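Local structure of beta-alanyl-CoA:ammonia lyase 2 (4MTU) at the interface of chains A and B. The protein catalyses the reversible elimination of ammonia from beta-alanyl-CoA to give acryloyl-CoA. Coordinates in Å, arbitrary orientation; residue numbers count along the deposited sequence, not the author numbering. Chains: chain A/B, Beta-alanyl-CoA:ammonia lyase 2.

Contact 1: the interface of chains A and B. Residues chain A 31, 34-35, 38; chain B 18-19, 25.
The side chains of B:His18 and A:Asp35 reach toward each other tip to tip and form the tight part of this interface between two hot dog-fold subunits. NE2 of the imidazole donates to the carboxylate oxygen OD1 of A:Asp35 over 2.8 Å, with 154° at the hydrogen. The acceptor lies nearly in the ring plane and offers its syn lone pair. CG of A:Asp35 is anti to the carbonyl carbon (chi1 -67°), which turns the carboxylate toward the imidazole tip. One face of the imidazole is covered from within chain B, where the amide nitrogen ND2 of B:Asn25 sits 3.5 Å above the ring centre and may help to hold the ring.

Toward A:Thr38 the contact is looser. The hydroxyl OG1 donates mainly to the carbonyl O of A:Gly34, one turn back in helix 27-45, at 2.9 Å. Its 3.1 Å pairing with the phenol OH of B:Tyr19 is weak, at most a shared hydrogen, the two side chains sliding past each other in opposite directions.

On the other flank, beside A:Asn31, water replaces direct bonding. A water molecule lies 3.0 Å from B:Asn25 ND2, in an almost straight bond of 174°, and 2.8 Å from the backbone O of A:Asn31. It also bonds OD1 of A:Asn31 at 3.1 Å. The patch thereby fastens the loop carrying B:His18 and B:Tyr19 to the helix of the neighbouring subunit.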
ATOM      1  N   ASN A  31       3.573  12.980   6.529  1.00 11.26           N
ATOM      2  CA  ASN A  31       3.009  12.706   5.215  1.00 11.40           C
ATOM      3  C   ASN A  31       1.783  13.594   4.967  1.00 10.72           C
ATOM      4  O   ASN A  31       1.613  14.223   3.937  1.00 11.24           O
ATOM      5  CB  ASN A  31       2.708  11.213   5.136  0.63 12.26           C
ATOM      6  CG  ASN A  31       2.135  10.858   3.793  0.63 17.39           C
ATOM      7  OD1 ASN A  31       2.405  11.513   2.836  0.63 21.59           O
ATOM      8  ND2 ASN A  31       1.297   9.866   3.694  0.63 44.79           N
ATOM      9  N   GLY A  34       2.509  17.258   4.510  1.00 10.74           N
ATOM     10  CA  GLY A  34       2.968  17.549   3.168  1.00 10.59           C
ATOM     11  C   GLY A  34       1.789  17.834   2.231  1.00 10.72           C
ATOM     12  O   GLY A  34       1.845  18.759   1.406  1.00 11.66           O
ATOM     13  N   ASP A  35       0.724  17.040   2.354  1.00 10.38           N
ATOM     14  CA  ASP A  35      -0.462  17.228   1.505  1.00 10.52           C
ATOM     15  C   ASP A  35      -1.247  18.486   1.883  1.00 10.03           C
ATOM     16  O   ASP A  35      -1.791  19.167   1.020  1.00 10.58           O
ATOM     17  CB  ASP A  35      -1.336  16.007   1.541  1.00 11.40           C
ATOM     18  CG  ASP A  35      -0.772  14.759   0.921  1.00 13.41           C
ATOM     19  OD1 ASP A  35       0.347  14.847   0.310  1.00 14.89           O
ATOM     20  OD2 ASP A  35      -1.468  13.710   1.032  1.00 15.41           O
ATOM     21  N   THR A  38       0.723  21.264   0.367  1.00 10.53           N
ATOM     22  CA  THR A  38       0.475  21.309  -1.072  1.00 10.65           C
ATOM     23  C   THR A  38      -0.819  22.074  -1.333  1.00 10.36           C
ATOM     24  O   THR A  38      -0.896  22.924  -2.224  1.00 10.98           O
ATOM     25  CB  THR A  38       0.382  19.881  -1.637  1.00 11.06           C
ATOM     26  OG1 THR A  38       1.647  19.215  -1.435  1.00 12.97           O
ATOM     27  CG2 THR A  38       0.083  19.904  -3.126  1.00 11.36           C
TER
ATOM     28  N   HIS B  18       4.321  10.054  -5.290  1.00 10.14           N
ATOM     29  CA  HIS B  18       3.287  10.714  -4.492  1.00  9.78           C
ATOM     30  C   HIS B  18       2.596  11.820  -5.280  1.00 10.05           C
ATOM     31  O   HIS B  18       1.377  11.890  -5.306  1.00 11.35           O
ATOM     32  CB  HIS B  18       3.898  11.244  -3.189  1.00 11.18           C
ATOM     33  CG  HIS B  18       2.873  11.550  -2.190  1.00 11.51           C
ATOM     34  ND1 HIS B  18       2.260  10.552  -1.449  1.00 12.69           N
ATOM     35  CD2 HIS B  18       2.339  12.772  -1.820  1.00 12.70           C
ATOM     36  CE1 HIS B  18       1.411  11.148  -0.653  1.00 13.31           C
ATOM     37  NE2 HIS B  18       1.389  12.460  -0.847  1.00 13.30           N
ATOM     38  N   TYR B  19       3.367  12.703  -5.854  1.00 11.56           N
ATOM     39  CA  TYR B  19       2.829  13.750  -6.703  1.00 12.16           C
ATOM     40  C   TYR B  19       2.823  13.275  -8.121  1.00 12.05           C
ATOM     41  O   TYR B  19       3.400  12.219  -8.460  1.00 13.49           O
ATOM     42  CB  TYR B  19       3.609  15.058  -6.520  1.00 15.91           C
ATOM     43  CG  TYR B  19       3.545  15.494  -5.080  1.00 18.80           C
ATOM     44  CD1 TYR B  19       2.363  15.984  -4.498  1.00 20.07           C
ATOM     45  CD2 TYR B  19       4.665  15.364  -4.192  1.00 21.60           C
ATOM     46  CE1 TYR B  19       2.271  16.364  -3.168  1.00 23.82           C
ATOM     47  CE2 TYR B  19       4.535  15.771  -2.884  1.00 26.13           C
ATOM     48  CZ  TYR B  19       3.355  16.274  -2.351  1.00 28.97           C
ATOM     49  OH  TYR B  19       3.341  16.632  -0.982  1.00 41.71           O
ATOM     50  N   ASN B  25       7.400  12.244  -2.387  1.00 10.39           N
ATOM     51  CA  ASN B  25       7.255  13.265  -1.367  1.00 10.47           C
ATOM     52  C   ASN B  25       8.413  13.237  -0.368  1.00 10.64           C
ATOM     53  O   ASN B  25       8.999  12.196  -0.052  1.00 11.09           O
ATOM     54  CB  ASN B  25       5.915  13.104  -0.657  1.00 10.72           C
ATOM     55  CG  ASN B  25       5.627  11.764  -0.053  1.00 10.68           C
ATOM     56  OD1 ASN B  25       6.143  10.737  -0.513  1.00 11.82           O
ATOM     57  ND2 ASN B  25       4.712  11.719   0.907  1.00 12.67           N
TER
HETATM   58  O   HOH W   1       3.415  14.240   1.788  1.00 14.20           O

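Contact 2: the interface of chains A and B. Residues chain A 18-19, 25, 27; chain B 30-31, 35.
A:His18 points at B:Asp35 and turns one face toward B:Asn31, one turn earlier on helix 27-45, the long helix that the sheet wraps in the hot dog fold. Its first torsion places CG anti to the backbone N (chi1 -163°) and sends the imidazole out of the loop across the subunit boundary. NE2 then takes the carboxylate, while the amide oxygen OD1 of B:Asn31 stands above the ring plane near the neighbouring carbon CE1, at 3.6 Å. Ring and amide are steeply inclined, 69° apart, and this oxygen lies on the face that ND2 of A:Asn25 covers.

The same OD1 also faces A:Asn25, whose amide nitrogen ND2 lies 3.0 Å away. Despite this closeness the pair is not hydrogen bonded, because one N-H of ND2 is aimed at a water molecule and none is aimed at OD1. The two amides cross obliquely, and the water joins them by also contacting OD1 and the backbone O of B:Asn31; its approach to B:Asp35 OD1 is weak. A:Asn25 is folded back over the imidazole with CG between its own backbone N and carbonyl carbon (chi1 55°).

A:Tyr19 meets the imidazole at its CD2 edge, and that edge points at the face of the phenol ring. CD2 of A:His18 lies 3.7 Å above the plane of the phenol ring, offset toward its rim, and the hydroxyl OH remains 3.7 Å from OD1 of B:Asp35. Phenol and carboxylate are turned steeply against each other.

Apolar packing closes the patch at the start of the chain A helix. The methyl CB of A:Ala27 rests against the backbone of B:Asn31, 3.5 Å from CA. It also approaches the branch CG1 of B:Val30 at 4.1 Å.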
ATOM      1  N   HIS A  18       2.318   0.856  11.901  1.00 10.14           N
ATOM      2  CA  HIS A  18       3.712   0.789  11.462  1.00  9.78           C
ATOM      3  C   HIS A  18       4.548  -0.078  12.396  1.00 10.05           C
ATOM      4  O   HIS A  18       5.286  -0.939  11.941  1.00 11.35           O
ATOM      5  CB  HIS A  18       4.285   2.206  11.339  1.00 11.18           C
ATOM      6  CG  HIS A  18       5.512   2.231  10.540  1.00 11.51           C
ATOM      7  ND1 HIS A  18       5.479   2.167   9.156  1.00 12.69           N
ATOM      8  CD2 HIS A  18       6.831   2.299  10.952  1.00 12.70           C
ATOM      9  CE1 HIS A  18       6.721   2.218   8.752  1.00 13.31           C
ATOM     10  NE2 HIS A  18       7.571   2.265   9.770  1.00 13.30           N
ATOM     11  N   TYR A  19       4.481   0.195  13.669  1.00 11.56           N
ATOM     12  CA  TYR A  19       5.162  -0.616  14.662  1.00 12.16           C
ATOM     13  C   TYR A  19       4.232  -1.681  15.146  1.00 12.05           C
ATOM     14  O   TYR A  19       3.017  -1.673  14.851  1.00 13.49           O
ATOM     15  CB  TYR A  19       5.709   0.256  15.799  1.00 15.91           C
ATOM     16  CG  TYR A  19       6.662   1.282  15.245  1.00 18.80           C
ATOM     17  CD1 TYR A  19       7.931   0.934  14.749  1.00 20.07           C
ATOM     18  CD2 TYR A  19       6.305   2.666  15.117  1.00 21.60           C
ATOM     19  CE1 TYR A  19       8.814   1.854  14.208  1.00 23.82           C
ATOM     20  CE2 TYR A  19       7.220   3.549  14.590  1.00 26.13           C
ATOM     21  CZ  TYR A  19       8.476   3.170  14.133  1.00 28.97           C
ATOM     22  OH  TYR A  19       9.316   4.169  13.586  1.00 41.71           O
ATOM     23  N   ASN A  25       3.317   5.369  13.060  1.00 10.39           N
ATOM     24  CA  ASN A  25       4.548   6.133  13.121  1.00 10.47           C
ATOM     25  C   ASN A  25       4.288   7.637  13.016  1.00 10.64           C
ATOM     26  O   ASN A  25       3.357   8.110  12.357  1.00 11.09           O
ATOM     27  CB  ASN A  25       5.505   5.666  12.030  1.00 10.72           C
ATOM     28  CG  ASN A  25       4.988   5.682  10.624  1.00 10.68           C
ATOM     29  OD1 ASN A  25       3.778   5.568  10.393  1.00 11.82           O
ATOM     30  ND2 ASN A  25       5.889   5.704   9.651  1.00 12.67           N
ATOM     31  N   ALA A  27       5.909   9.697  11.267  1.00 11.62           N
ATOM     32  CA  ALA A  27       6.020  10.096   9.881  1.00 11.74           C
ATOM     33  C   ALA A  27       4.675  10.107   9.159  1.00 10.90           C
ATOM     34  O   ALA A  27       4.534  10.814   8.165  1.00 11.91           O
ATOM     35  CB  ALA A  27       7.019   9.244   9.120  1.00 12.91           C
TER
ATOM     36  N   VAL B  30      11.371  11.040   5.698  1.00 10.73           N
ATOM     37  CA  VAL B  30      11.089  11.070   7.123  1.00 11.04           C
ATOM     38  C   VAL B  30      10.584   9.702   7.592  1.00 10.70           C
ATOM     39  O   VAL B  30      11.001   9.263   8.671  1.00 11.52           O
ATOM     40  CB  VAL B  30      10.110  12.204   7.435  1.00 11.50           C
ATOM     41  CG1 VAL B  30       9.814  12.246   8.931  1.00 13.37           C
ATOM     42  CG2 VAL B  30      10.651  13.550   6.942  1.00 13.69           C
ATOM     43  N   ASN B  31       9.812   9.018   6.801  1.00 11.26           N
ATOM     44  CA  ASN B  31       9.386   7.665   7.129  1.00 11.40           C
ATOM     45  C   ASN B  31      10.606   6.769   7.371  1.00 10.72           C
ATOM     46  O   ASN B  31      10.708   6.026   8.332  1.00 11.24           O
ATOM     47  CB  ASN B  31       8.480   7.174   6.005  0.63 12.26           C
ATOM     48  CG  ASN B  31       7.990   5.782   6.290  0.63 17.39           C
ATOM     49  OD1 ASN B  31       7.888   5.403   7.415  0.63 21.59           O
ATOM     50  ND2 ASN B  31       7.734   4.977   5.299  0.63 44.79           N
ATOM     51  N   ASP B  35      12.519   4.725  10.834  1.00 10.38           N
ATOM     52  CA  ASP B  35      12.970   3.330  10.952  1.00 10.52           C
ATOM     53  C   ASP B  35      14.463   3.234  11.279  1.00 10.03           C
ATOM     54  O   ASP B  35      14.886   2.355  12.020  1.00 10.58           O
ATOM     55  CB  ASP B  35      12.633   2.558   9.709  1.00 11.40           C
ATOM     56  CG  ASP B  35      11.172   2.333   9.436  1.00 13.41           C
ATOM     57  OD1 ASP B  35      10.332   2.704  10.325  1.00 14.89           O
ATOM     58  OD2 ASP B  35      10.883   1.764   8.344  1.00 15.41           O
TER
HETATM   59  O   HOH W   2       8.773   5.792  10.350  1.00 14.20           O

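Contacts 1 and 2 are two-fold twins, with the chains exchanged, and the centres of their C-alpha atoms lie about 16 Å apart. Each chain lends its loop residues 18, 19 and 25 to one contact and residues 31 and 35 of helix 27-45 to the other. The two helices run antiparallel, and the contacts flank the symmetry axis. Thr38 and Ala27 widen the same two-fold patch at opposite ends, each repeated by symmetry. Such reciprocal gripping would pair the subunits, consistent with a dimer as a building block of the deposited six-chain assembly.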